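Long-range contacts in CRISPR-associated endonuclease Cas12b (Alicyclobacillus acidoterrestris, PDB 5U31), which cleaves PAM-bearing target DNA under the direction of a guide RNA, as a type V CRISPR endonuclease of bacterial antiviral defence: residues 304-308 with 351-355; 650-654 with 774-778; 961-965 with 1103-1107. The protein carries 3 engineered substitutions. All coordinates share one frame; numbering follows the deposited sequence.

In the fold
The three contacts follow one another along the chain, each closing before the next opens, and none touches another. Interaction 1 joins helices 300-308 and 350-353 within REC1. Interaction 2 joins helix 641-658 of the bridge helix domain to helix 759-776 of REC2 and takes in the guide RNA. Interaction 3 lies in the nuclease lobe, where strand 960-964 of the first Nuc domain receives helix 1094-1113 of the second. The centre of interaction 1 is about 42 Å from that of interaction 2 and about 33 Å from that of interaction 3; the centres of interactions 2 and 3 are about 47 Å apart. They thus represent packing within one domain, a junction between two domains that also contacts the guide RNA, and an interface between two nuclease-lobe domains.

Interaction 1 (304-308 with 351-355); sequences FEKWG and LWRED
Trp352 meets two aromatic residues of the 304-308 helix, one through its methylene and the other through its indole. Trp352 CB stands over the middle of one face of the Phe304 ring, 3.6 Å from Phe304 CZ, in a CH-pi contact only 11° off the ring normal. The two aromatic planes are nearly parallel yet slid apart, with little overlap. Trp307 approaches differently: Trp307 CE3 sits above the centre of the Trp352 indole, 3.4 Å from Trp352 CE2, with the ring planes inclined at 53°, neither a stack nor an edge-to-face pair. Nearer the backbone, Trp307 CB packs 3.5 Å from Trp352 CH2. With CG between the backbone N and the carbonyl carbon (chi1 59°), the Trp352 indole swings to Trp307 while CB remains over Phe304.

Hydrogen bonds fix both indoles: Trp352 NE1 donates to Leu343 O and Trp307 NE1 to Tyr319 O. Trp307 also meets the Tyr319 ring edge-to-face. Arg353 folds its guanidinium over Trp352 CH2, and its NH2 is held by Gln349 OE1 and Tyr319 OH.

No hydrogen bond links the two segments directly. Within the helical REC1 domain, this aromatic cluster therefore joins helices 300-308 and 350-353 by dispersion and CH-pi contact, while the buried indole N-H groups are satisfied by backbone carbonyls of other parts of the domain.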
loop_
_atom_site.group_PDB
_atom_site.type_symbol
_atom_site.label_atom_id
_atom_site.label_comp_id
_atom_site.label_asym_id
_atom_site.label_seq_id
_atom_site.Cartn_x
_atom_site.Cartn_y
_atom_site.Cartn_z
ATOM N N PHE A 304 -16.009 -6.929 -29.771
ATOM C CA PHE A 304 -16.975 -6.105 -30.496
ATOM C C PHE A 304 -16.550 -5.877 -31.943
ATOM O O PHE A 304 -17.381 -5.947 -32.856
ATOM C CB PHE A 304 -17.173 -4.769 -29.778
ATOM C CG PHE A 304 -17.966 -4.871 -28.503
ATOM C CD1 PHE A 304 -18.163 -3.757 -27.703
ATOM C CD2 PHE A 304 -18.516 -6.079 -28.103
ATOM C CE1 PHE A 304 -18.892 -3.844 -26.531
ATOM C CE2 PHE A 304 -19.245 -6.171 -26.929
ATOM C CZ PHE A 304 -19.433 -5.053 -26.145
ATOM N N GLU A 305 -15.265 -5.583 -32.172
ATOM C CA GLU A 305 -14.783 -5.410 -33.539
ATOM C C GLU A 305 -14.935 -6.695 -34.338
ATOM O O GLU A 305 -15.345 -6.671 -35.505
ATOM C CB GLU A 305 -13.323 -4.960 -33.533
ATOM C CG GLU A 305 -13.113 -3.566 -32.979
ATOM C CD GLU A 305 -11.657 -3.154 -32.994
ATOM O OE1 GLU A 305 -10.808 -3.989 -33.372
ATOM O OE2 GLU A 305 -11.361 -1.996 -32.631
ATOM N N LYS A 306 -14.609 -7.830 -33.723
ATOM C CA LYS A 306 -14.793 -9.110 -34.393
ATOM C C LYS A 306 -16.268 -9.410 -34.639
ATOM O O LYS A 306 -16.609 -10.054 -35.637
ATOM C CB LYS A 306 -14.135 -10.213 -33.571
ATOM C CG LYS A 306 -12.669 -10.444 -33.904
ATOM C CD LYS A 306 -11.819 -10.512 -32.648
ATOM C CE LYS A 306 -10.484 -11.203 -32.906
ATOM N NZ LYS A 306 -9.722 -10.609 -34.040
ATOM N N TRP A 307 -17.155 -8.950 -33.754
ATOM C CA TRP A 307 -18.585 -9.123 -33.993
ATOM C C TRP A 307 -19.084 -8.226 -35.118
ATOM O O TRP A 307 -20.072 -8.563 -35.781
ATOM C CB TRP A 307 -19.373 -8.838 -32.718
ATOM C CG TRP A 307 -19.430 -9.976 -31.763
ATOM C CD1 TRP A 307 -18.913 -11.224 -31.939
ATOM C CD2 TRP A 307 -20.048 -9.973 -30.474
ATOM N NE1 TRP A 307 -19.170 -12.001 -30.835
ATOM C CE2 TRP A 307 -19.867 -11.254 -29.922
ATOM C CE3 TRP A 307 -20.737 -9.009 -29.733
ATOM C CZ2 TRP A 307 -20.348 -11.596 -28.661
ATOM C CZ3 TRP A 307 -21.216 -9.350 -28.484
ATOM C CH2 TRP A 307 -21.019 -10.631 -27.960
ATOM N N GLY A 308 -18.422 -7.085 -35.339
ATOM C CA GLY A 308 -18.868 -6.160 -36.371
ATOM C C GLY A 308 -18.804 -6.746 -37.766
ATOM O O GLY A 308 -19.621 -6.407 -38.624
ATOM N N LEU A 351 -26.902 -2.961 -27.774
ATOM C CA LEU A 351 -26.055 -2.315 -26.775
ATOM C C LEU A 351 -24.650 -2.069 -27.314
ATOM O O LEU A 351 -24.043 -1.033 -27.028
ATOM C CB LEU A 351 -26.001 -3.160 -25.502
ATOM C CG LEU A 351 -27.343 -3.495 -24.843
ATOM C CD1 LEU A 351 -27.153 -4.461 -23.681
ATOM C CD2 LEU A 351 -28.045 -2.229 -24.380
ATOM N N TRP A 352 -24.121 -3.009 -28.097
ATOM C CA TRP A 352 -22.792 -2.883 -28.681
ATOM C C TRP A 352 -22.815 -2.516 -30.159
ATOM O O TRP A 352 -21.776 -2.115 -30.696
ATOM C CB TRP A 352 -22.008 -4.187 -28.496
ATOM C CG TRP A 352 -22.672 -5.377 -29.114
ATOM C CD1 TRP A 352 -23.583 -6.205 -28.527
ATOM C CD2 TRP A 352 -22.478 -5.871 -30.443
ATOM N NE1 TRP A 352 -23.969 -7.186 -29.408
ATOM C CE2 TRP A 352 -23.305 -7.002 -30.593
ATOM C CE3 TRP A 352 -21.685 -5.466 -31.520
ATOM C CZ2 TRP A 352 -23.360 -7.735 -31.775
ATOM C CZ3 TRP A 352 -21.741 -6.193 -32.693
ATOM C CH2 TRP A 352 -22.573 -7.316 -32.812
ATOM N N ARG A 353 -23.961 -2.643 -30.827
ATOM C CA ARG A 353 -24.032 -2.317 -32.248
ATOM C C ARG A 353 -24.068 -0.809 -32.471
ATOM O O ARG A 353 -23.264 -0.269 -33.239
ATOM C CB ARG A 353 -25.256 -2.983 -32.877
ATOM C CG ARG A 353 -25.295 -2.913 -34.393
ATOM C CD ARG A 353 -24.486 -4.037 -35.031
ATOM N NE ARG A 353 -25.033 -5.357 -34.726
ATOM C CZ ARG A 353 -24.638 -6.486 -35.308
ATOM N NH1 ARG A 353 -23.690 -6.461 -36.234
ATOM N NH2 ARG A 353 -25.191 -7.642 -34.964
ATOM N N GLU A 354 -24.992 -0.114 -31.801
ATOM C CA GLU A 354 -25.153 1.323 -32.010
ATOM C C GLU A 354 -23.943 2.099 -31.499
ATOM O O GLU A 354 -23.245 2.765 -32.272
ATOM C CB GLU A 354 -26.435 1.809 -31.330
ATOM C CG GLU A 354 -27.699 1.163 -31.874
ATOM C CD GLU A 354 -28.960 1.905 -31.467
ATOM O OE1 GLU A 354 -28.857 2.880 -30.691
ATOM O OE2 GLU A 354 -30.053 1.513 -31.930
ATOM N N ASP A 355 -23.686 2.034 -30.193
ATOM C CA ASP A 355 -22.534 2.680 -29.574
ATOM C C ASP A 355 -21.642 1.588 -29.003
ATOM O O ASP A 355 -22.029 0.894 -28.056
ATOM C CB ASP A 355 -22.964 3.660 -28.482
ATOM C CG ASP A 355 -21.846 4.605 -28.065
ATOM O OD1 ASP A 355 -22.046 5.837 -28.145
ATOM O OD2 ASP A 355 -20.766 4.120 -27.668
#

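Interaction 2 (650-654 with 774-778); sequences LAYLR and SWSFF. With nucleotides of chain B.
Arg654 leaves its helix with CG anti to the carbonyl carbon (chi1 -60°) and stays extended from CG to NE, which carries its guanidinium to Ser774. There Ser774 has swung OG anti to its own backbone N (chi1 179°), into the path of the arginine. The two terminal nitrogens grip this one oxygen end-on, close to the guanidinium plane: Arg654 NH1 lies 3.3 Å and Arg654 NH2 3.2 Å from Ser774 OG. A weaker, more bent bond runs from Arg654 NH2 to Ser774 O at 3.0 Å.

Ser774 OG in turn donates to OP1 of C106 of chain B, so the hydroxyl accepts from the arginine while directing its own hydrogen at the RNA phosphate. That phosphate oxygen lies over one face of the guanidinium and Phe778 CD1 over the opposite one. Arg654 NE forms a salt bridge with a further RNA phosphate.

Next to these polar bonds the packing is apolar, centred on Phe778 just after the end of helix 759-776. Leu650 CD2 touches Phe778 CD1 at 3.6 Å, and Leu653 CD1 reaches Phe778 CZ at 3.5 Å, the latter two side chains crossing at about a right angle. Leu650 CG abuts the edge of the Trp775 indole, 3.9 Å from Trp775 CE3. Trp724 of helix 709-739 stacks on Trp775 and also meets Phe778.

At its far edge, Trp775 NE1 donates to O2' of C48 of chain B over 3.2 Å. Ser776 OG accepts from O2' of A49 of chain B.

Bridge helix and REC2 thus share an apolar core whose margin is lined with RNA-binding groups. The phosphates would favour a charged Arg654, and their grip on both sides of the junction probably ties the packing of these helices to the bound guide.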
loop_
_atom_site.group_PDB
_atom_site.type_symbol
_atom_site.label_atom_id
_atom_site.label_comp_id
_atom_site.label_asym_id
_atom_site.label_seq_id
_atom_site.Cartn_x
_atom_site.Cartn_y
_atom_site.Cartn_z
ATOM N N LEU A 650 -7.416 -32.867 -3.389
ATOM C CA LEU A 650 -8.645 -32.253 -2.899
ATOM C C LEU A 650 -9.584 -31.893 -4.043
ATOM O O LEU A 650 -10.808 -31.963 -3.885
ATOM C CB LEU A 650 -8.316 -31.005 -2.079
ATOM C CG LEU A 650 -8.972 -30.859 -0.705
ATOM C CD1 LEU A 650 -8.896 -29.414 -0.225
ATOM C CD2 LEU A 650 -10.407 -31.355 -0.732
ATOM N N ALA A 651 -9.032 -31.507 -5.197
ATOM C CA ALA A 651 -9.868 -31.086 -6.317
ATOM C C ALA A 651 -10.709 -32.232 -6.857
ATOM O O ALA A 651 -11.822 -32.006 -7.345
ATOM C CB ALA A 651 -9.002 -30.497 -7.427
ATOM N N TYR A 652 -10.196 -33.461 -6.782
ATOM C CA TYR A 652 -10.960 -34.634 -7.184
ATOM C C TYR A 652 -11.858 -35.146 -6.067
ATOM O O TYR A 652 -12.860 -35.809 -6.355
ATOM C CB TYR A 652 -10.012 -35.745 -7.652
ATOM C CG TYR A 652 -9.438 -35.517 -9.041
ATOM C CD1 TYR A 652 -9.709 -36.399 -10.081
ATOM C CD2 TYR A 652 -8.636 -34.414 -9.311
ATOM C CE1 TYR A 652 -9.189 -36.191 -11.351
ATOM C CE2 TYR A 652 -8.115 -34.198 -10.575
ATOM C CZ TYR A 652 -8.394 -35.089 -11.591
ATOM O OH TYR A 652 -7.874 -34.875 -12.851
ATOM N N LEU A 653 -11.527 -34.854 -4.807
ATOM C CA LEU A 653 -12.443 -35.173 -3.719
ATOM C C LEU A 653 -13.765 -34.438 -3.897
ATOM O O LEU A 653 -14.839 -35.010 -3.679
ATOM C CB LEU A 653 -11.807 -34.818 -2.375
ATOM C CG LEU A 653 -11.964 -35.821 -1.229
ATOM C CD1 LEU A 653 -11.588 -35.190 0.103
ATOM C CD2 LEU A 653 -13.372 -36.381 -1.176
ATOM N N ARG A 654 -13.703 -33.170 -4.310
ATOM C CA ARG A 654 -14.920 -32.404 -4.551
ATOM C C ARG A 654 -15.679 -32.921 -5.765
ATOM O O ARG A 654 -16.907 -32.788 -5.827
ATOM C CB ARG A 654 -14.579 -30.926 -4.725
ATOM C CG ARG A 654 -13.897 -30.316 -3.522
ATOM C CD ARG A 654 -13.872 -28.803 -3.610
ATOM N NE ARG A 654 -13.681 -28.201 -2.296
ATOM C CZ ARG A 654 -12.516 -27.749 -1.846
ATOM N NH1 ARG A 654 -11.436 -27.818 -2.612
ATOM N NH2 ARG A 654 -12.435 -27.219 -0.631
ATOM N N SER A 774 -8.683 -24.004 2.305
ATOM C CA SER A 774 -9.493 -24.848 1.435
ATOM C C SER A 774 -9.714 -26.226 2.040
ATOM O O SER A 774 -10.762 -26.842 1.819
ATOM C CB SER A 774 -8.823 -24.966 0.066
ATOM O OG SER A 774 -9.557 -25.803 -0.808
ATOM N N TRP A 775 -8.744 -26.722 2.806
ATOM C CA TRP A 775 -8.889 -28.028 3.434
ATOM C C TRP A 775 -9.878 -27.979 4.593
ATOM O O TRP A 775 -10.747 -28.850 4.714
ATOM C CB TRP A 775 -7.522 -28.517 3.899
ATOM C CG TRP A 775 -7.568 -29.735 4.734
ATOM C CD1 TRP A 775 -7.278 -29.827 6.060
ATOM C CD2 TRP A 775 -7.920 -31.052 4.304
ATOM N NE1 TRP A 775 -7.427 -31.121 6.487
ATOM C CE2 TRP A 775 -7.823 -31.894 5.426
ATOM C CE3 TRP A 775 -8.307 -31.600 3.078
ATOM C CZ2 TRP A 775 -8.099 -33.255 5.362
ATOM C CZ3 TRP A 775 -8.582 -32.947 3.016
ATOM C CH2 TRP A 775 -8.476 -33.761 4.150
ATOM N N SER A 776 -9.768 -26.960 5.449
ATOM C CA SER A 776 -10.658 -26.858 6.600
ATOM C C SER A 776 -12.093 -26.563 6.190
ATOM O O SER A 776 -13.031 -27.022 6.850
ATOM C CB SER A 776 -10.153 -25.780 7.553
ATOM O OG SER A 776 -8.820 -26.043 7.940
ATOM N N PHE A 777 -12.290 -25.800 5.120
ATOM C CA PHE A 777 -13.623 -25.441 4.663
ATOM C C PHE A 777 -14.127 -26.364 3.564
ATOM O O PHE A 777 -15.131 -26.058 2.911
ATOM C CB PHE A 777 -13.634 -23.984 4.207
ATOM C CG PHE A 777 -13.341 -23.020 5.315
ATOM C CD1 PHE A 777 -13.882 -23.220 6.575
ATOM C CD2 PHE A 777 -12.505 -21.939 5.114
ATOM C CE1 PHE A 777 -13.612 -22.351 7.608
ATOM C CE2 PHE A 777 -12.227 -21.065 6.147
ATOM C CZ PHE A 777 -12.784 -21.272 7.396
ATOM N N PHE A 778 -13.451 -27.489 3.355
ATOM C CA PHE A 778 -13.942 -28.509 2.443
ATOM C C PHE A 778 -15.231 -29.118 2.983
ATOM O O PHE A 778 -15.347 -29.407 4.178
ATOM C CB PHE A 778 -12.874 -29.587 2.248
ATOM C CG PHE A 778 -13.427 -30.914 1.840
ATOM C CD1 PHE A 778 -13.817 -31.142 0.532
ATOM C CD2 PHE A 778 -13.568 -31.933 2.766
ATOM C CE1 PHE A 778 -14.337 -32.363 0.156
ATOM C CE2 PHE A 778 -14.089 -33.157 2.397
ATOM C CZ PHE A 778 -14.473 -33.372 1.089
ATOM P P A B 49 -3.995 -32.064 11.786
ATOM O OP1 A B 49 -2.514 -32.026 11.686
ATOM O OP2 A B 49 -4.663 -32.201 13.108
ATOM O "O5'" A B 49 -4.554 -30.746 11.090
ATOM C "C5'" A B 49 -4.236 -30.444 9.741
ATOM C "C4'" A B 49 -5.137 -29.369 9.193
ATOM O "O4'" A B 49 -6.493 -29.870 9.059
ATOM C "C3'" A B 49 -5.292 -28.137 10.062
ATOM O "O3'" A B 49 -4.201 -27.249 9.959
ATOM C "C2'" A B 49 -6.610 -27.557 9.576
ATOM O "O2'" A B 49 -6.440 -26.885 8.336
ATOM C "C1'" A B 49 -7.414 -28.831 9.325
ATOM N N9 A B 49 -8.221 -29.199 10.502
ATOM C C8 A B 49 -8.030 -30.229 11.392
ATOM N N7 A B 49 -8.931 -30.276 12.345
ATOM C C5 A B 49 -9.765 -29.203 12.062
ATOM C C6 A B 49 -10.915 -28.700 12.694
ATOM N N6 A B 49 -11.457 -29.233 13.790
ATOM N N1 A B 49 -11.504 -27.614 12.152
ATOM C C2 A B 49 -10.973 -27.070 11.054
ATOM N N3 A B 49 -9.901 -27.448 10.372
ATOM C C4 A B 49 -9.339 -28.531 10.933
ATOM P P C B 106 -11.763 -23.067 -1.854
ATOM O OP1 C B 106 -11.146 -24.385 -2.158
ATOM O OP2 C B 106 -11.733 -21.987 -2.873
ATOM O "O5'" C B 106 -13.272 -23.315 -1.425
ATOM C "C5'" C B 106 -13.569 -24.025 -0.236
ATOM C "C4'" C B 106 -14.985 -23.775 0.207
ATOM O "O4'" C B 106 -15.148 -22.383 0.575
ATOM C "C3'" C B 106 -16.051 -24.000 -0.850
ATOM O "O3'" C B 106 -16.385 -25.365 -1.005
ATOM C "C2'" C B 106 -17.199 -23.142 -0.345
ATOM O "O2'" C B 106 -17.876 -23.801 0.715
ATOM C "C1'" C B 106 -16.445 -21.945 0.233
ATOM N N1 C B 106 -16.324 -20.839 -0.740
ATOM C C2 C B 106 -17.370 -19.923 -0.832
ATOM O O2 C B 106 -18.350 -20.082 -0.094
ATOM N N3 C B 106 -17.284 -18.899 -1.712
ATOM C C4 C B 106 -16.205 -18.775 -2.483
ATOM N N4 C B 106 -16.160 -17.752 -3.338
ATOM C C5 C B 106 -15.120 -19.694 -2.410
ATOM C C6 C B 106 -15.218 -20.700 -1.533
ATOM P P C B 48 -6.590 -36.305 14.391
ATOM O OP1 C B 48 -5.225 -36.657 14.858
ATOM O OP2 C B 48 -7.513 -35.586 15.305
ATOM O "O5'" C B 48 -6.476 -35.442 13.058
ATOM C "C5'" C B 48 -5.857 -35.985 11.903
ATOM C "C4'" C B 48 -6.083 -35.124 10.687
ATOM O "O4'" C B 48 -7.459 -35.233 10.248
ATOM C "C3'" C B 48 -5.876 -33.633 10.870
ATOM O "O3'" C B 48 -4.514 -33.255 10.843
ATOM C "C2'" C B 48 -6.696 -33.041 9.730
ATOM O "O2'" C B 48 -5.985 -33.119 8.504
ATOM C "C1'" C B 48 -7.874 -34.014 9.667
ATOM N N1 C B 48 -9.057 -33.515 10.398
ATOM C C2 C B 48 -9.904 -32.629 9.739
ATOM O O2 C B 48 -9.621 -32.296 8.582
ATOM N N3 C B 48 -10.998 -32.161 10.373
ATOM C C4 C B 48 -11.255 -32.554 11.622
ATOM N N4 C B 48 -12.349 -32.064 12.212
ATOM C C5 C B 48 -10.408 -33.464 12.322
ATOM C C6 C B 48 -9.326 -33.918 11.676
#

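Interaction 3 (961-965 with 1103-1107); sequences FVSPF and QRIEG
The guanidinium of Arg1104 presents its edge to Pro964: Pro964 CB lies near the plane of the group, 3.6 Å from Arg1104 NE and 3.8 Å from Arg1104 NH2. The contact sets a helix against an antiparallel sheet. Strand 960-964 runs between strands 911-915 and 972-976 of the four-stranded sheet of the first Nuc domain, and helix 1094-1113 of the second packs across it, the local axes 8.4 Å apart at their closest and their directions 126° apart.

Arg1104 makes its edgewise approach through a bend at chi3 (42°), which brings the edge of the group to Pro964 CB. Its polar end is held by a hydrogen bond from NH2 to Glu968 O, so a main-chain carbonyl beyond the strand fixes the arginine that borders Pro964. The other flank of the contact belongs to Ile1105, whose CG1 is anti to the carbonyl carbon (chi1 -64°) and, with the chain extended beyond it, brings CD1 to the strand. Ile1105 CD1 lies 4.0 Å from Pro964 CD, the two side chains crossing at about a right angle, while the other branch, Ile1105 CG2, faces Val962 CG1 at 4.3 Å. Phe972 of the adjoining strand touches both Val962 and Ile1105.

Val962 and Pro964 point to the helix, whereas the intervening Ser963 turns its side chain to the other side of the sheet and makes a weak hydrogen bond to Asp903. Backbone bonds of Val962 with Ile911 and of Ser963 with His973 hold the strand in the sheet. Ile1085 and Ile1086 extend the cover over Pro964. The helix has a wider pi-type turn over 1103-1107.

No hydrogen bond crosses between strand and helix, and the closest approach is that of the Ile1105 CD1 methyl to the backbone oxygen Val962 O, at 3.3 Å.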
loop_
_atom_site.group_PDB
_atom_site.type_symbol
_atom_site.label_atom_id
_atom_site.label_comp_id
_atom_site.label_asym_id
_atom_site.label_seq_id
_atom_site.Cartn_x
_atom_site.Cartn_y
_atom_site.Cartn_z
ATOM N N PHE A 961 14.827 -6.648 -23.084
ATOM C CA PHE A 961 14.174 -5.693 -23.965
ATOM C C PHE A 961 14.906 -5.661 -25.298
ATOM O O PHE A 961 16.127 -5.488 -25.336
ATOM C CB PHE A 961 14.147 -4.303 -23.333
ATOM C CG PHE A 961 13.557 -3.249 -24.219
ATOM C CD1 PHE A 961 14.375 -2.397 -24.940
ATOM C CD2 PHE A 961 12.185 -3.115 -24.337
ATOM C CE1 PHE A 961 13.836 -1.429 -25.757
ATOM C CE2 PHE A 961 11.640 -2.148 -25.154
ATOM C CZ PHE A 961 12.467 -1.303 -25.865
ATOM N N VAL A 962 14.159 -5.837 -26.383
ATOM C CA VAL A 962 14.709 -5.869 -27.732
ATOM C C VAL A 962 14.027 -4.787 -28.552
ATOM O O VAL A 962 12.799 -4.652 -28.511
ATOM C CB VAL A 962 14.516 -7.246 -28.388
ATOM C CG1 VAL A 962 15.136 -7.260 -29.766
ATOM C CG2 VAL A 962 15.118 -8.327 -27.519
ATOM N N SER A 963 14.817 -4.020 -29.293
ATOM C CA SER A 963 14.287 -2.964 -30.139
ATOM C C SER A 963 15.009 -3.003 -31.476
ATOM O O SER A 963 16.148 -3.477 -31.554
ATOM C CB SER A 963 14.452 -1.579 -29.489
ATOM O OG SER A 963 15.793 -1.122 -29.560
ATOM N N PRO A 964 14.371 -2.533 -32.549
ATOM C CA PRO A 964 15.080 -2.445 -33.831
ATOM C C PRO A 964 16.124 -1.340 -33.777
ATOM O O PRO A 964 15.866 -0.245 -33.273
ATOM C CB PRO A 964 13.966 -2.135 -34.838
ATOM C CG PRO A 964 12.901 -1.492 -34.034
ATOM C CD PRO A 964 12.959 -2.128 -32.671
ATOM N N PHE A 965 17.320 -1.641 -34.283
ATOM C CA PHE A 965 18.422 -0.691 -34.239
ATOM C C PHE A 965 18.581 0.099 -35.528
ATOM O O PHE A 965 19.181 1.178 -35.506
ATOM C CB PHE A 965 19.736 -1.419 -33.925
ATOM C CG PHE A 965 20.867 -0.498 -33.567
ATOM C CD1 PHE A 965 20.934 0.082 -32.310
ATOM C CD2 PHE A 965 21.867 -0.218 -34.482
ATOM C CE1 PHE A 965 21.971 0.927 -31.976
ATOM C CE2 PHE A 965 22.910 0.628 -34.153
ATOM C CZ PHE A 965 22.962 1.200 -32.898
ATOM N N GLN A 1103 6.343 -6.950 -36.194
ATOM C CA GLN A 1103 6.850 -7.573 -37.412
ATOM C C GLN A 1103 8.370 -7.506 -37.482
ATOM O O GLN A 1103 9.020 -8.479 -37.879
ATOM C CB GLN A 1103 6.228 -6.909 -38.639
ATOM C CG GLN A 1103 6.763 -7.418 -39.968
ATOM C CD GLN A 1103 6.232 -6.625 -41.146
ATOM O OE1 GLN A 1103 5.429 -5.705 -40.978
ATOM N NE2 GLN A 1103 6.679 -6.976 -42.347
ATOM N N ARG A 1104 8.960 -6.376 -37.093
ATOM C CA ARG A 1104 10.403 -6.240 -37.229
ATOM C C ARG A 1104 11.174 -7.027 -36.176
ATOM O O ARG A 1104 12.378 -7.242 -36.355
ATOM C CB ARG A 1104 10.795 -4.760 -37.192
ATOM C CG ARG A 1104 10.496 -4.043 -38.500
ATOM C CD ARG A 1104 11.231 -2.716 -38.618
ATOM N NE ARG A 1104 12.609 -2.811 -38.145
ATOM C CZ ARG A 1104 13.594 -3.389 -38.820
ATOM N NH1 ARG A 1104 13.355 -3.933 -40.005
ATOM N NH2 ARG A 1104 14.817 -3.432 -38.309
ATOM N N ILE A 1105 10.516 -7.478 -35.109
ATOM C CA ILE A 1105 11.144 -8.306 -34.080
ATOM C C ILE A 1105 10.609 -9.736 -34.117
ATOM O O ILE A 1105 11.355 -10.679 -34.385
ATOM C CB ILE A 1105 10.973 -7.683 -32.678
ATOM C CG1 ILE A 1105 11.707 -6.344 -32.599
ATOM C CG2 ILE A 1105 11.467 -8.647 -31.611
ATOM C CD1 ILE A 1105 11.421 -5.572 -31.333
ATOM N N GLU A 1106 9.314 -9.916 -33.847
ATOM C CA GLU A 1106 8.753 -11.266 -33.821
ATOM C C GLU A 1106 8.707 -11.875 -35.217
ATOM O O GLU A 1106 9.067 -13.043 -35.399
ATOM C CB GLU A 1106 7.359 -11.250 -33.193
ATOM C CG GLU A 1106 6.776 -12.634 -32.932
ATOM C CD GLU A 1106 5.425 -12.575 -32.247
ATOM O OE1 GLU A 1106 4.458 -12.095 -32.877
ATOM O OE2 GLU A 1106 5.328 -13.000 -31.076
ATOM N N GLY A 1107 8.271 -11.101 -36.215
ATOM C CA GLY A 1107 8.204 -11.625 -37.567
ATOM C C GLY A 1107 9.550 -12.070 -38.103
ATOM O O GLY A 1107 9.630 -13.021 -38.884
#